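Local coordinates for protein histone-lysine N-methyltransferase, H3 lysine-9 specific SUVH6 (Arabidopsis thaliana, PDB 6A5K) that probably methylates histone H3 at the K9 position, using S-adenosylmethionine as methyl donor, and probably binds methylated DNA through its SRA domain, at residues H18-C21 against R22-Q26. The protein carries 1 engineered substitution. Numbering follows the deposited sequence.
Sequences HGVC and RKILQ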
# COMPACT_ATOMS: atom_id res chain seq x y z
N HIS A 18 -9.62 -0.12 6.00
CA HIS A 18 -9.02 1.20 5.86
C HIS A 18 -9.93 2.18 5.13
O HIS A 18 -9.91 3.38 5.41
CB HIS A 18 -7.66 1.09 5.17
CG HIS A 18 -6.58 0.63 6.10
ND1 HIS A 18 -5.98 1.48 7.01
CD2 HIS A 18 -6.03 -0.59 6.30
CE1 HIS A 18 -5.09 0.80 7.72
NE2 HIS A 18 -5.11 -0.46 7.32
N GLY A 19 -10.74 1.66 4.22
CA GLY A 19 -11.74 2.47 3.53
C GLY A 19 -12.70 3.08 4.54
O GLY A 19 -12.96 4.28 4.51
N VAL A 20 -13.20 2.24 5.44
CA VAL A 20 -14.11 2.72 6.48
C VAL A 20 -13.44 3.71 7.43
O VAL A 20 -14.01 4.76 7.76
CB VAL A 20 -14.69 1.53 7.29
CG1 VAL A 20 -15.52 2.05 8.47
CG2 VAL A 20 -15.54 0.66 6.37
N CYS A 21 -12.22 3.39 7.88
CA CYS A 21 -11.43 4.32 8.69
C CYS A 21 -11.36 5.72 8.06
O CYS A 21 -11.64 6.74 8.70
CB CYS A 21 -10.01 3.81 8.90
SG CYS A 21 -9.83 2.43 10.05
N ARG A 22 -10.96 5.76 6.79
CA ARG A 22 -10.70 7.04 6.14
C ARG A 22 -12.00 7.75 5.74
O ARG A 22 -12.01 8.97 5.60
CB ARG A 22 -9.79 6.84 4.94
CG ARG A 22 -8.37 6.44 5.37
CD ARG A 22 -7.31 6.72 4.30
NE ARG A 22 -5.96 6.64 4.86
CZ ARG A 22 -5.33 7.66 5.44
NH1 ARG A 22 -5.92 8.84 5.54
NH2 ARG A 22 -4.10 7.49 5.92
N LYS A 23 -13.09 7.00 5.59
CA LYS A 23 -14.38 7.64 5.37
C LYS A 23 -14.90 8.29 6.66
O LYS A 23 -15.45 9.40 6.64
CB LYS A 23 -15.40 6.64 4.82
CG LYS A 23 -16.80 7.22 4.65
CD LYS A 23 -16.85 8.33 3.61
CE LYS A 23 -16.38 7.86 2.25
NZ LYS A 23 -16.71 8.83 1.17
N ILE A 24 -14.71 7.61 7.78
CA ILE A 24 -15.07 8.19 9.07
C ILE A 24 -14.24 9.46 9.32
O ILE A 24 -14.76 10.50 9.75
CB ILE A 24 -14.86 7.20 10.23
CG1 ILE A 24 -15.81 6.01 10.09
CG2 ILE A 24 -15.08 7.88 11.58
CD1 ILE A 24 -15.53 4.89 11.09
N LEU A 25 -12.95 9.36 9.02
CA LEU A 25 -12.05 10.50 9.19
C LEU A 25 -12.46 11.65 8.26
O LEU A 25 -12.42 12.81 8.65
CB LEU A 25 -10.60 10.10 8.93
CG LEU A 25 -9.54 11.18 9.14
CD1 LEU A 25 -9.49 11.61 10.59
CD2 LEU A 25 -8.18 10.68 8.69
N GLN A 26 -12.85 11.32 7.04
CA GLN A 26 -13.29 12.32 6.08
C GLN A 26 -14.51 13.06 6.62
O GLN A 26 -14.63 14.28 6.48
CB GLN A 26 -13.62 11.68 4.72
CG GLN A 26 -13.98 12.68 3.62
CD GLN A 26 -14.54 11.99 2.39
OE1 GLN A 26 -15.36 11.07 2.49
NE2 GLN A 26 -14.09 12.41 1.21
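Val20 O accepts the backbone N-H of Ile24 at 2.9 Å, with an N-H...O angle of 165°. The same step of four residues joins Arg22 N to His18 O, Lys23 N to Gly19 O and Leu25 N to Cys21 O. Each carbonyl of 18-21 is thus satisfied one turn further along. The Lys23 N-H is the most bent of the four, at 144°.

Ile24 also covers its acceptor. Its CG1 lies beside the backbone N, opposite the carbonyl carbon (chi1 -65°), and reaches Val20 O at 3.2 Å. From there CD1 extends to Val20 CG1, 3.9 Å away, and the two side chains cross at a slant. Arg22 CG lies in a similar way 3.4 Å from His18 O.

The Lys23 chain is bent at chi2 and chi3. This brings NZ to Gln26 OE1 at 2.9 Å, in the plane of that amide carbonyl. Gln26 NE2 donates to Ile314 O, so both ends of the amide are engaged and its rotation is fixed. Arg22 runs extended from CG to NE, away from the 18-21 backbone. Its NH1 donates to Asn317 OD1 and its NH2 forms a salt bridge with Asp319, which together hold the guanidinium.

Val20 and Ile24 pack on helix 44-54, and Val20 also meets helix 412-420 of the SET region. The i to i+4 bonding is that of a regular alpha-helix, here the long N-terminal helix 5-29, set against helices 44-54 and 412-420 and tied to Ile314, Asn317 and Asp319 through Arg22 and Gln26.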